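Side-chain contacts in RNA-binding protein, putative (Trypanosoma brucei, PDB 6E4O), which binds and remodels RNA through its RNA recognition motif (RRM), the domain in this chain, and acts in kinetoplastid RNA editing, probably on mRNA: residues S61-G65 / A66-L70; D13-T16 / W17-K21. All blocks are in the same frame, centred on the assembly; numbering follows the deposited sequence.

Contact 1 (S61-G65 / A66-L70)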
loop_
_atom_site.group_PDB
_atom_site.type_symbol
_atom_site.label_atom_id
_atom_site.label_comp_id
_atom_site.label_asym_id
_atom_site.label_seq_id
_atom_site.Cartn_x
_atom_site.Cartn_y
_atom_site.Cartn_z
ATOM N N SER A 61 -1.569 -3.424 9.122
ATOM C CA SER A 61 -3.002 -3.179 9.148
ATOM C C SER A 61 -3.741 -4.228 8.322
ATOM O O SER A 61 -3.218 -4.763 7.358
ATOM C CB SER A 61 -3.340 -1.767 8.657
ATOM O OG SER A 61 -2.858 -1.550 7.342
ATOM N N GLU A 62 -4.963 -4.539 8.721
ATOM C CA GLU A 62 -5.740 -5.545 8.012
ATOM C C GLU A 62 -6.551 -4.933 6.878
ATOM O O GLU A 62 -7.203 -3.897 7.048
ATOM C CB GLU A 62 -6.667 -6.282 8.981
ATOM C CG GLU A 62 -7.081 -7.649 8.475
ATOM C CD GLU A 62 -7.945 -8.395 9.468
ATOM O OE1 GLU A 62 -7.392 -9.187 10.259
ATOM O OE2 GLU A 62 -9.172 -8.192 9.438
ATOM N N LEU A 63 -6.495 -5.573 5.716
ATOM C CA LEU A 63 -7.314 -5.180 4.575
ATOM C C LEU A 63 -8.002 -6.414 4.012
ATOM O O LEU A 63 -7.347 -7.393 3.632
ATOM C CB LEU A 63 -6.461 -4.504 3.494
ATOM C CG LEU A 63 -7.183 -4.130 2.186
ATOM C CD1 LEU A 63 -8.385 -3.241 2.432
ATOM C CD2 LEU A 63 -6.213 -3.463 1.216
ATOM N N GLU A 64 -9.330 -6.378 3.977
ATOM C CA GLU A 64 -10.095 -7.526 3.506
ATOM C C GLU A 64 -9.620 -8.812 4.173
ATOM O O GLU A 64 -9.450 -9.850 3.514
ATOM C CB GLU A 64 -10.015 -7.641 1.984
ATOM C CG GLU A 64 -10.547 -6.406 1.271
ATOM C CD GLU A 64 -10.932 -6.672 -0.179
ATOM O OE1 GLU A 64 -10.083 -7.162 -0.956
ATOM O OE2 GLU A 64 -12.090 -6.384 -0.544
ATOM N N GLY A 65 -9.393 -8.719 5.483
ATOM C CA GLY A 65 -9.112 -9.875 6.314
ATOM C C GLY A 65 -7.670 -10.335 6.308
ATOM O O GLY A 65 -7.350 -11.337 6.944
ATOM N N ALA A 66 -6.803 -9.609 5.598
ATOM C CA ALA A 66 -5.392 -9.970 5.499
ATOM C C ALA A 66 -4.495 -8.866 6.049
ATOM O O ALA A 66 -4.710 -7.690 5.762
ATOM C CB ALA A 66 -5.023 -10.255 4.041
ATOM N N THR A 67 -3.478 -9.253 6.818
ATOM C CA THR A 67 -2.536 -8.300 7.398
ATOM C C THR A 67 -1.463 -7.938 6.388
ATOM O O THR A 67 -0.806 -8.820 5.831
ATOM C CB THR A 67 -1.838 -8.887 8.623
ATOM O OG1 THR A 67 -2.821 -9.201 9.611
ATOM C CG2 THR A 67 -0.837 -7.896 9.198
ATOM N N LEU A 68 -1.272 -6.642 6.167
ATOM C CA LEU A 68 -0.312 -6.181 5.162
ATOM C C LEU A 68 1.041 -5.885 5.777
ATOM O O LEU A 68 1.127 -5.399 6.902
ATOM C CB LEU A 68 -0.825 -4.921 4.469
ATOM C CG LEU A 68 -2.227 -4.955 3.864
ATOM C CD1 LEU A 68 -2.512 -3.628 3.208
ATOM C CD2 LEU A 68 -2.373 -6.094 2.875
ATOM N N PHE A 69 2.095 -6.160 5.010
ATOM C CA PHE A 69 3.452 -5.806 5.389
ATOM C C PHE A 69 3.921 -4.741 4.403
ATOM O O PHE A 69 3.801 -4.929 3.192
ATOM C CB PHE A 69 4.358 -7.039 5.329
ATOM C CG PHE A 69 5.802 -6.749 5.623
ATOM C CD1 PHE A 69 6.326 -6.978 6.884
ATOM C CD2 PHE A 69 6.638 -6.248 4.636
ATOM C CE1 PHE A 69 7.661 -6.715 7.164
ATOM C CE2 PHE A 69 7.976 -5.983 4.911
ATOM C CZ PHE A 69 8.486 -6.216 6.170
ATOM N N LEU A 70 4.439 -3.627 4.925
ATOM C CA LEU A 70 4.883 -2.504 4.091
ATOM C C LEU A 70 6.370 -2.273 4.251
ATOM O O LEU A 70 6.890 -2.327 5.362
ATOM C CB LEU A 70 4.175 -1.225 4.520
ATOM C CG LEU A 70 2.649 -1.298 4.594
ATOM C CD1 LEU A 70 2.111 0.063 4.987
ATOM C CD2 LEU A 70 2.104 -1.738 3.257
HETATM O O HOH W 1 -5.173 -10.502 10.291
#
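A66 pairs with L63, and L68 N bonds S61 O, across a beta hairpin of the RRM fold with a two-residue loop, E64-G65. The type I' turn from L63 to A66 brings the short strand 62-63 back antiparallel to strand 66-70 at the margin of the sheet. L63 and A66 are a hydrogen-bonded pair: L63 N to A66 O is 2.8 Å, and A66 N to L63 O is 3.0 Å. A66 CB lies on the same face as the L63 side chain, 3.7 Å from L63 O, and touches S12. Further out, L68 N donates to S61 O at 3.0 Å. With CG anti to the carbonyl carbon (chi1 -53°), L68 sets CG 3.6 Å from S61 O and reaches L63 CB with CD1 at 4.1 Å. Helix 17-24 packs here, with H23 touching both leucines. S61 OG bonds L58 O and H23 NE2. E62 and T67, a non-hydrogen-bonded pair, lie on the face away from L63 and A66. The extended E62 side chain passes A66, with CG 3.5 Å from A66 N. One water joins the two polar ends, donating to E62 OE1 at 2.6 Å and lying 2.8 Å from T67 OG1.

Contact 2 (D13-T16 / W17-K21)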
loop_
_atom_site.group_PDB
_atom_site.type_symbol
_atom_site.label_atom_id
_atom_site.label_comp_id
_atom_site.label_asym_id
_atom_site.label_seq_id
_atom_site.Cartn_x
_atom_site.Cartn_y
_atom_site.Cartn_z
ATOM N N ASP A 13 -6.142 -12.850 -1.542
ATOM C CA ASP A 13 -6.320 -13.292 -2.920
ATOM C C ASP A 13 -7.312 -12.426 -3.682
ATOM O O ASP A 13 -7.227 -12.300 -4.902
ATOM C CB ASP A 13 -6.821 -14.741 -2.962
ATOM C CG ASP A 13 -5.774 -15.734 -2.515
ATOM O OD1 ASP A 13 -4.592 -15.364 -2.456
ATOM O OD2 ASP A 13 -6.134 -16.895 -2.231
ATOM N N GLU A 14 -8.269 -11.857 -2.959
ATOM C CA GLU A 14 -9.371 -11.142 -3.581
ATOM C C GLU A 14 -9.102 -9.652 -3.725
ATOM O O GLU A 14 -9.896 -8.933 -4.326
ATOM C CB GLU A 14 -10.653 -11.337 -2.766
ATOM C CG GLU A 14 -11.191 -12.767 -2.760
ATOM C CD GLU A 14 -10.420 -13.679 -1.823
ATOM O OE1 GLU A 14 -10.457 -14.911 -2.031
ATOM O OE2 GLU A 14 -9.784 -13.164 -0.873
ATOM N N THR A 15 -7.998 -9.172 -3.165
ATOM C CA THR A 15 -7.792 -7.729 -3.123
ATOM C C THR A 15 -7.226 -7.200 -4.427
ATOM O O THR A 15 -6.221 -7.700 -4.922
ATOM C CB THR A 15 -6.913 -7.308 -1.935
ATOM O OG1 THR A 15 -7.588 -7.662 -0.721
ATOM C CG2 THR A 15 -6.670 -5.800 -1.961
ATOM N N THR A 16 -7.893 -6.198 -4.992
ATOM C CA THR A 16 -7.444 -5.595 -6.243
ATOM C C THR A 16 -6.916 -4.179 -6.000
ATOM O O THR A 16 -6.999 -3.661 -4.882
ATOM C CB THR A 16 -8.569 -5.577 -7.301
ATOM O OG1 THR A 16 -9.627 -4.732 -6.852
ATOM C CG2 THR A 16 -9.118 -6.981 -7.534
ATOM N N TRP A 17 -6.383 -3.553 -7.046
ATOM C CA TRP A 17 -5.636 -2.304 -6.899
ATOM C C TRP A 17 -6.446 -1.172 -6.268
ATOM O O TRP A 17 -5.940 -0.460 -5.401
ATOM C CB TRP A 17 -5.029 -1.855 -8.243
ATOM C CG TRP A 17 -6.004 -1.235 -9.174
ATOM C CD1 TRP A 17 -6.741 -1.868 -10.132
ATOM C CD2 TRP A 17 -6.380 0.147 -9.223
ATOM N NE1 TRP A 17 -7.552 -0.963 -10.778
ATOM C CE2 TRP A 17 -7.346 0.280 -10.240
ATOM C CE3 TRP A 17 -5.992 1.283 -8.510
ATOM C CZ2 TRP A 17 -7.927 1.506 -10.561
ATOM C CZ3 TRP A 17 -6.571 2.497 -8.828
ATOM C CH2 TRP A 17 -7.528 2.598 -9.843
ATOM N N HIS A 18 -7.700 -1.010 -6.675
ATOM C CA HIS A 18 -8.448 0.159 -6.215
ATOM C C HIS A 18 -8.811 0.030 -4.739
ATOM O O HIS A 18 -8.874 1.021 -4.014
ATOM C CB HIS A 18 -9.663 0.455 -7.106
ATOM C CG HIS A 18 -10.943 -0.126 -6.602
ATOM N ND1 HIS A 18 -11.332 -1.420 -6.875
ATOM C CD2 HIS A 18 -11.932 0.414 -5.848
ATOM C CE1 HIS A 18 -12.503 -1.653 -6.308
ATOM N NE2 HIS A 18 -12.889 -0.557 -5.677
ATOM N N THR A 19 -9.018 -1.203 -4.295
ATOM C CA THR A 19 -9.246 -1.476 -2.880
ATOM C C THR A 19 -8.006 -1.162 -2.040
ATOM O O THR A 19 -8.105 -0.580 -0.958
ATOM C CB THR A 19 -9.665 -2.936 -2.678
ATOM O OG1 THR A 19 -10.892 -3.157 -3.380
ATOM C CG2 THR A 19 -9.855 -3.248 -1.202
ATOM N N LEU A 20 -6.840 -1.547 -2.544
ATOM C CA LEU A 20 -5.583 -1.217 -1.881
ATOM C C LEU A 20 -5.377 0.285 -1.861
ATOM O O LEU A 20 -4.964 0.860 -0.852
ATOM C CB LEU A 20 -4.413 -1.889 -2.595
ATOM C CG LEU A 20 -3.045 -1.559 -1.992
ATOM C CD1 LEU A 20 -3.005 -1.938 -0.515
ATOM C CD2 LEU A 20 -1.945 -2.280 -2.763
ATOM N N LYS A 21 -5.665 0.926 -2.986
ATOM C CA LYS A 21 -5.518 2.369 -3.073
ATOM C C LYS A 21 -6.373 3.060 -2.013
ATOM O O LYS A 21 -5.899 3.954 -1.313
ATOM C CB LYS A 21 -5.888 2.882 -4.465
ATOM C CG LYS A 21 -5.815 4.399 -4.586
ATOM C CD LYS A 21 -6.179 4.855 -5.988
ATOM C CE LYS A 21 -6.187 6.373 -6.108
ATOM N NZ LYS A 21 -6.423 6.801 -7.517
HETATM O O HOH W 2 -10.705 -5.808 -3.898
HETATM O O HOH W 3 -9.513 -2.544 -8.611
#
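This is a local contact at the N-terminal end of helix 17-24, where the loop after strand 5-9 runs into the first helix of the RRM fold. T16 holds the N-cap position, but its side chain makes no capping bond. The first helical turn is closed by its backbone instead: L20 N donates to T16 O at 3.2 Å. T19 CB also rests against that carbonyl oxygen, at 3.5 Å. Water links the polar side chains. T16 OG1 sits between its own N and carbonyl carbon (chi1 65°), which places it 3.7 Å from H18 ND1, the two side chains running side by side and pointing the same way. A water bridges them, 2.8 Å from T16 OG1. It lies 2.8 Å from H18 ND1, in the ring plane at its edge. The same water accepts a bond from H18 N, a backbone donor of the first turn. A second water accepts from T16 N, donates to E14 O and lies 2.7 Å from T19 OG1, tying loop to helix. The T15 hydroxyl has its partner outside, in E64. The methyls and L20 make the apolar part: L20 reaches the sheet at A41 and V43, and T15 lies against L63. The T15 and T19 side chains cross at about a right angle, and their methyls, T15 CG2 and T19 CG2, meet at 4.2 Å.

Contact 2 comes first along the chain, and contact 1 follows near the C-terminus. Their centres are about 11 Å apart, and they touch directly. The turn of hairpin 61-70 lies against the start of helix 17-24. The probable hydrogen bond from E64 OE1 to T15 OG1 measures 2.6 Å, and S12 OG is a second partner of the T15 hydroxyl. Beside it, E64 CD packs on T19 CG2 at 3.7 Å. L63 CD2 lies 3.9 Å from L20 CA. Polar and apolar contacts thus join the two. The structure is RNA-free. Both contacts lie where the sheet-edge hairpin meets the first helix, and neither is assigned an RNA-binding role here.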